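Local coordinates for protein 6-carboxyhexanoate--CoA ligase (PDB 5TV6) that belongs to the BioW family of CoA ligases and is modelled here with pimelic acid bound, at residues Ser5-Ala10 with Asn47-Lys52. Numbering follows the deposited sequence.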
loop_
_atom_site.group_PDB
_atom_site.type_symbol
_atom_site.label_atom_id
_atom_site.label_comp_id
_atom_site.label_asym_id
_atom_site.label_seq_id
_atom_site.Cartn_x
_atom_site.Cartn_y
_atom_site.Cartn_z
ATOM N N SER A 5 -14.348 -5.035 -11.628
ATOM C CA SER A 5 -13.554 -5.104 -10.414
ATOM C C SER A 5 -13.826 -6.428 -9.705
ATOM O O SER A 5 -14.985 -6.769 -9.448
ATOM C CB SER A 5 -13.902 -3.922 -9.510
ATOM O OG SER A 5 -13.499 -4.152 -8.180
ATOM N N VAL A 6 -12.761 -7.171 -9.403
ATOM C CA VAL A 6 -12.835 -8.443 -8.686
ATOM C C VAL A 6 -12.108 -8.286 -7.356
ATOM O O VAL A 6 -10.881 -8.111 -7.332
ATOM C CB VAL A 6 -12.213 -9.597 -9.487
ATOM C CG1 VAL A 6 -12.438 -10.932 -8.748
ATOM C CG2 VAL A 6 -12.738 -9.631 -10.932
ATOM N N ARG A 7 -12.853 -8.381 -6.252
ATOM C CA ARG A 7 -12.308 -8.173 -4.915
ATOM C C ARG A 7 -12.516 -9.412 -4.061
ATOM O O ARG A 7 -13.657 -9.793 -3.785
ATOM C CB ARG A 7 -12.947 -6.958 -4.252
ATOM C CG ARG A 7 -12.496 -5.679 -4.887
ATOM C CD ARG A 7 -13.208 -4.519 -4.279
ATOM N NE ARG A 7 -12.787 -4.261 -2.909
ATOM C CZ ARG A 7 -13.541 -3.602 -2.036
ATOM N NH1 ARG A 7 -14.745 -3.164 -2.412
ATOM N NH2 ARG A 7 -13.101 -3.388 -0.798
HETATM N N MSE A 8 -11.412 -10.008 -3.623
HETATM C CA MSE A 8 -11.411 -11.231 -2.856
HETATM C C MSE A 8 -10.878 -10.970 -1.457
HETATM O O MSE A 8 -9.896 -10.252 -1.291
HETATM C CB MSE A 8 -10.564 -12.293 -3.570
HETATM C CG MSE A 8 -10.453 -13.636 -2.865
HETATM SE SE MSE A 8 -9.197 -13.692 -1.313
HETATM C CE MSE A 8 -7.505 -13.749 -2.330
ATOM N N ARG A 9 -11.524 -11.560 -0.452
ATOM C CA ARG A 9 -10.992 -11.608 0.904
ATOM C C ARG A 9 -11.237 -13.005 1.473
ATOM O O ARG A 9 -12.234 -13.659 1.149
ATOM C CB ARG A 9 -11.616 -10.531 1.797
ATOM C CG ARG A 9 -13.019 -10.840 2.203
ATOM C CD ARG A 9 -13.521 -9.939 3.316
ATOM N NE ARG A 9 -14.921 -10.231 3.601
ATOM C CZ ARG A 9 -15.919 -9.737 2.876
ATOM N NH1 ARG A 9 -15.642 -8.932 1.854
ATOM N NH2 ARG A 9 -17.182 -10.041 3.166
ATOM N N ALA A 10 -10.302 -13.480 2.299
ATOM C CA ALA A 10 -10.379 -14.825 2.856
ATOM C C ALA A 10 -9.966 -14.808 4.321
ATOM O O ALA A 10 -9.209 -13.943 4.764
ATOM C CB ALA A 10 -9.503 -15.801 2.076
ATOM N N ASN A 47 -14.887 -14.526 0.381
ATOM C CA ASN A 47 -15.861 -13.764 -0.387
ATOM C C ASN A 47 -15.209 -13.156 -1.618
ATOM O O ASN A 47 -14.150 -12.538 -1.522
ATOM C CB ASN A 47 -16.495 -12.668 0.451
ATOM C CG ASN A 47 -17.812 -12.243 -0.114
ATOM O OD1 ASN A 47 -18.845 -12.861 0.160
ATOM N ND2 ASN A 47 -17.787 -11.221 -0.957
ATOM N N VAL A 48 -15.842 -13.335 -2.773
ATOM C CA VAL A 48 -15.416 -12.719 -4.028
ATOM C C VAL A 48 -16.541 -11.813 -4.516
ATOM O O VAL A 48 -17.683 -12.258 -4.678
ATOM C CB VAL A 48 -15.065 -13.762 -5.094
ATOM C CG1 VAL A 48 -14.619 -13.070 -6.345
ATOM C CG2 VAL A 48 -13.978 -14.658 -4.591
ATOM N N LYS A 49 -16.224 -10.543 -4.727
ATOM C CA LYS A 49 -17.189 -9.518 -5.104
ATOM C C LYS A 49 -16.783 -9.010 -6.478
ATOM O O LYS A 49 -15.702 -8.429 -6.629
ATOM C CB LYS A 49 -17.198 -8.382 -4.073
ATOM C CG LYS A 49 -18.250 -7.321 -4.289
ATOM C CD LYS A 49 -18.003 -6.095 -3.399
ATOM C CE LYS A 49 -19.289 -5.298 -3.167
ATOM N NZ LYS A 49 -19.168 -3.860 -3.550
ATOM N N VAL A 50 -17.615 -9.269 -7.483
ATOM C CA VAL A 50 -17.374 -8.812 -8.845
ATOM C C VAL A 50 -18.335 -7.666 -9.130
ATOM O O VAL A 50 -19.547 -7.795 -8.921
ATOM C CB VAL A 50 -17.539 -9.943 -9.874
ATOM C CG1 VAL A 50 -17.269 -9.421 -11.268
ATOM C CG2 VAL A 50 -16.621 -11.098 -9.564
ATOM N N GLU A 51 -17.795 -6.544 -9.595
ATOM C CA GLU A 51 -18.589 -5.343 -9.818
ATOM C C GLU A 51 -18.152 -4.702 -11.128
ATOM O O GLU A 51 -16.952 -4.603 -11.411
ATOM C CB GLU A 51 -18.428 -4.384 -8.640
ATOM C CG GLU A 51 -19.087 -3.043 -8.765
ATOM C CD GLU A 51 -18.897 -2.224 -7.491
ATOM O OE1 GLU A 51 -19.060 -2.814 -6.398
ATOM O OE2 GLU A 51 -18.552 -1.016 -7.571
ATOM N N LYS A 52 -19.124 -4.320 -11.947
ATOM C CA LYS A 52 -18.811 -3.700 -13.224
ATOM C C LYS A 52 -18.388 -2.255 -12.993
ATOM O O LYS A 52 -18.970 -1.543 -12.163
ATOM C CB LYS A 52 -20.007 -3.770 -14.174
ATOM C CG LYS A 52 -19.817 -2.955 -15.448
ATOM C CD LYS A 52 -21.124 -2.341 -15.910
ATOM C CE LYS A 52 -22.085 -3.433 -16.309
ATOM N NZ LYS A 52 -21.395 -4.374 -17.240
HETATM O O HOH W 1 -15.452 -5.341 -6.710
HETATM O O HOH W 2 -14.991 -9.607 -1.043
HETATM O O HOH W 3 -16.315 -3.562 -5.244
#
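Arg-9 lays its guanidinium over the side chain of Asn-47, its antiparallel hydrogen-bonded partner across the strand pair 5-10 and 47-52. Starting at CB, CG sits between the backbone N and the carbonyl carbon (chi1 74°), then the chain runs extended from CG through CD to NE, and at chi4 (-82°) the end group swings round toward Asn-47. There Arg-9 CZ and NH2 each sit 3.8 Å from Asn-47 CB, which lies under the centre of one guanidinium face; Arg-9 NH2 also comes within 4.0 Å of Asn-47 CG, and the guanidinium and amide planes are only 15° apart, so the two flat groups stack. Asn-47 ND2 in turn donates to a water that donates to the carbonyl O of Arg-7.

On the same face of the sheet, Arg-7 and Lys-49 form the next such pair. Lys-49 reaches along its own strand to bridge Glu-51, NZ to OE1 at 3.0 Å, and a water links that OE1 to Arg-7 NH1. The carboxylate of Glu-51 probably eases the proximity of the Arg-7 and Lys-49 charges. Ser-5 turns OG to Glu-21 on strand 15-25.

On the reverse face the valines touch: Val-6 CG1 meets Val-48 CG1 at 3.9 Å, while Met-8, a selenomethionine, offers CG to Val-48 CG2 at 4.1 Å before its end leads off. Val-6 and Met-8 also pack on Leu-36 of helix 26-38. Six backbone hydrogen bonds fasten the strands, including Arg-7 N to Lys-49 O at 2.9 Å. This is a regular antiparallel ladder, joining the central and an outer strand of a three-stranded sheet backed by a helix.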